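Local coordinates for signal transduction protein TRAP (Staphylococcus aureus, PDB 4AE5), which probably regulates staphylococcal virulence, its phosphorylated form leading to agr activation, RNAIII synthesis, toxin expression and biofilm formation, at residues 124-129 / 157-162. Sequence-based numbering, arbitrary orientation.
With FMT (formic acid), chain E.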
loop_
_atom_site.group_PDB
_atom_site.type_symbol
_atom_site.label_atom_id
_atom_site.label_comp_id
_atom_site.label_asym_id
_atom_site.label_seq_id
_atom_site.Cartn_x
_atom_site.Cartn_y
_atom_site.Cartn_z
ATOM N N HIS A 124 -8.872 -7.634 11.631
ATOM C CA HIS A 124 -9.089 -7.089 12.958
ATOM C C HIS A 124 -7.842 -6.387 13.506
ATOM O O HIS A 124 -7.957 -5.377 14.200
ATOM C CB HIS A 124 -9.568 -8.132 13.959
ATOM C CG HIS A 124 -11.016 -8.539 13.787
ATOM N ND1 HIS A 124 -11.900 -7.828 13.054
ATOM C CD2 HIS A 124 -11.740 -9.579 14.373
ATOM C CE1 HIS A 124 -13.126 -8.405 13.127
ATOM N NE2 HIS A 124 -13.023 -9.476 13.939
ATOM N N ALA A 125 -6.673 -6.989 13.286
ATOM C CA ALA A 125 -5.423 -6.451 13.813
ATOM C C ALA A 125 -5.171 -5.048 13.256
ATOM O O ALA A 125 -4.681 -4.174 13.962
ATOM C CB ALA A 125 -4.253 -7.365 13.455
ATOM N N TYR A 126 -5.461 -4.879 11.982
ATOM C CA TYR A 126 -5.266 -3.557 11.329
ATOM C C TYR A 126 -6.296 -2.565 11.953
ATOM O O TYR A 126 -5.959 -1.449 12.280
ATOM C CB TYR A 126 -5.399 -3.644 9.813
ATOM C CG TYR A 126 -5.394 -2.230 9.218
ATOM C CD1 TYR A 126 -4.215 -1.464 9.238
ATOM C CD2 TYR A 126 -6.597 -1.634 8.795
ATOM C CE1 TYR A 126 -4.210 -0.168 8.707
ATOM C CE2 TYR A 126 -6.627 -0.325 8.307
ATOM C CZ TYR A 126 -5.435 0.393 8.261
ATOM O OH TYR A 126 -5.475 1.665 7.793
ATOM N N GLU A 127 -7.548 -2.966 12.102
ATOM C CA GLU A 127 -8.568 -2.059 12.637
ATOM C C GLU A 127 -8.331 -1.676 14.089
ATOM O O GLU A 127 -8.589 -0.557 14.462
ATOM C CB GLU A 127 -9.978 -2.660 12.444
ATOM C CG GLU A 127 -10.329 -2.747 10.979
ATOM C CD GLU A 127 -11.763 -3.040 10.673
ATOM O OE1 GLU A 127 -12.422 -3.751 11.442
ATOM O OE2 GLU A 127 -12.220 -2.523 9.618
ATOM N N ASP A 128 -7.746 -2.584 14.869
ATOM C CA ASP A 128 -7.255 -2.220 16.212
ATOM C C ASP A 128 -6.108 -1.176 16.182
ATOM O O ASP A 128 -6.089 -0.223 16.938
ATOM C CB ASP A 128 -6.864 -3.479 16.960
ATOM C CG ASP A 128 -8.093 -4.320 17.289
ATOM O OD1 ASP A 128 -9.184 -3.734 17.172
ATOM O OD2 ASP A 128 -8.021 -5.529 17.477
ATOM N N PHE A 129 -5.193 -1.353 15.246
ATOM C CA PHE A 129 -4.074 -0.432 15.122
ATOM C C PHE A 129 -4.611 0.946 14.669
ATOM O O PHE A 129 -4.207 2.063 15.152
ATOM C CB PHE A 129 -3.049 -1.030 14.121
ATOM C CG PHE A 129 -2.086 -0.007 13.523
ATOM C CD1 PHE A 129 -1.236 0.678 14.350
ATOM C CD2 PHE A 129 -2.015 0.214 12.128
ATOM C CE1 PHE A 129 -0.339 1.604 13.874
ATOM C CE2 PHE A 129 -1.078 1.139 11.622
ATOM C CZ PHE A 129 -0.253 1.814 12.501
ATOM N N TYR A 157 -9.275 11.089 0.223
ATOM C CA TYR A 157 -8.684 10.144 1.157
ATOM C C TYR A 157 -9.588 8.929 1.312
ATOM O O TYR A 157 -10.808 9.034 1.617
ATOM C CB TYR A 157 -8.355 10.802 2.497
ATOM C CG TYR A 157 -7.790 9.924 3.577
ATOM C CD1 TYR A 157 -8.597 9.032 4.281
ATOM C CD2 TYR A 157 -6.401 10.007 3.929
ATOM C CE1 TYR A 157 -8.033 8.226 5.311
ATOM C CE2 TYR A 157 -5.860 9.251 4.969
ATOM C CZ TYR A 157 -6.670 8.365 5.645
ATOM O OH TYR A 157 -6.146 7.603 6.676
ATOM N N PHE A 158 -9.019 7.745 1.097
ATOM C CA PHE A 158 -9.777 6.543 1.444
ATOM C C PHE A 158 -8.869 5.332 1.580
ATOM O O PHE A 158 -7.672 5.378 1.190
ATOM C CB PHE A 158 -10.888 6.264 0.371
ATOM C CG PHE A 158 -10.409 5.458 -0.802
ATOM C CD1 PHE A 158 -9.638 6.045 -1.792
ATOM C CD2 PHE A 158 -10.772 4.111 -0.937
ATOM C CE1 PHE A 158 -9.181 5.293 -2.856
ATOM C CE2 PHE A 158 -10.339 3.365 -2.005
ATOM C CZ PHE A 158 -9.536 3.960 -2.962
ATOM N N GLU A 159 -9.458 4.267 2.116
ATOM C CA GLU A 159 -8.816 2.969 2.368
ATOM C C GLU A 159 -9.407 1.922 1.414
ATOM O O GLU A 159 -10.641 1.834 1.261
ATOM C CB GLU A 159 -9.126 2.543 3.812
ATOM C CG GLU A 159 -8.324 3.359 4.827
ATOM C CD GLU A 159 -8.455 2.821 6.236
ATOM O OE1 GLU A 159 -9.431 2.112 6.494
ATOM O OE2 GLU A 159 -7.585 3.116 7.105
ATOM N N ARG A 160 -8.555 1.177 0.737
ATOM C CA ARG A 160 -9.005 -0.044 0.070
ATOM C C ARG A 160 -8.500 -1.250 0.807
ATOM O O ARG A 160 -7.256 -1.525 0.846
ATOM C CB ARG A 160 -8.472 -0.099 -1.378
ATOM C CG ARG A 160 -8.990 -1.377 -2.100
ATOM C CD ARG A 160 -8.790 -1.371 -3.629
ATOM N NE ARG A 160 -9.732 -0.499 -4.391
ATOM C CZ ARG A 160 -9.329 0.592 -5.044
ATOM N NH1 ARG A 160 -8.000 0.920 -5.069
ATOM N NH2 ARG A 160 -10.208 1.332 -5.718
ATOM N N TYR A 161 -9.407 -2.046 1.358
ATOM C CA TYR A 161 -8.952 -3.300 2.047
ATOM C C TYR A 161 -8.668 -4.428 1.027
ATOM O O TYR A 161 -9.428 -4.599 0.080
ATOM C CB TYR A 161 -10.002 -3.810 3.032
ATOM C CG TYR A 161 -10.160 -3.046 4.325
ATOM C CD1 TYR A 161 -9.449 -1.872 4.595
ATOM C CD2 TYR A 161 -11.069 -3.519 5.306
ATOM C CE1 TYR A 161 -9.592 -1.200 5.828
ATOM C CE2 TYR A 161 -11.257 -2.845 6.506
ATOM C CZ TYR A 161 -10.519 -1.707 6.777
ATOM O OH TYR A 161 -10.710 -1.062 7.986
ATOM N N LEU A 162 -7.570 -5.161 1.221
ATOM C CA LEU A 162 -7.077 -6.268 0.362
ATOM C C LEU A 162 -7.047 -7.552 1.184
ATOM O O LEU A 162 -6.257 -7.694 2.151
ATOM C CB LEU A 162 -5.658 -5.982 -0.191
ATOM C CG LEU A 162 -5.355 -4.646 -0.847
ATOM C CD1 LEU A 162 -3.947 -4.646 -1.521
ATOM C CD2 LEU A 162 -6.297 -4.219 -1.945
HETATM C C FMT E . -4.496 -0.839 -3.755
HETATM O O1 FMT E . -3.334 -0.470 -4.049
HETATM O O2 FMT E . -5.529 -0.276 -4.421
#
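Y126 and E159 reach toward each other from opposite directions, between helix 124-129 and strand 158-162. The phenol OH of Y126 donates a hydrogen bond of 2.7 Å to E159 OE2. The carboxylate oxygen lies at the edge of the ring, in its plane. The hydroxyl meets OE2 from above the carboxylate plane, 53° out of it. The CB of Y126 points toward the strand, and CG anti to the backbone N (chi1 172°) directs the ring to E159. This is the tightly packed part. Y126 is buried, with F67 and C69 of strand 67-73, F118 and F135 also against it. Y126 CE2 touches Y161 CE1 at 4.0 Å, the one apolar contact between the two segments. The other oxygen of E159, OE1, makes a salt bridge with K130, so both carboxylate oxygens have a partner.

The fold is a closed antiparallel beta barrel. Strand 158-164 pairs with strand 67-73, and helix 123-131 packs outside the barrel wall. The axes of segments 124-129 and 158-162 run roughly antiparallel, at 152°, and approach to 11.5 Å. Long side chains therefore span the gap, and only 177 Å² is buried.

The looser side belongs to E127 and Y161, both partly exposed. Y161 OH donates to E127 OE2 at 2.7 Å, using the anti lone pair of that oxygen. E127 OE2 lies at the edge of the Y161 ring, in its plane, with the carboxylate turned 64° from the ring. The extended chain of E127 carries its end toward the strand, although its CB does not point there. E127 OE1 pairs with R123, while K130 NZ also bonds to Y161 OH. K130 thus links the two tyrosine–glutamate pairs, and its charge, with that of R123, would be expected to offset the two carboxylates.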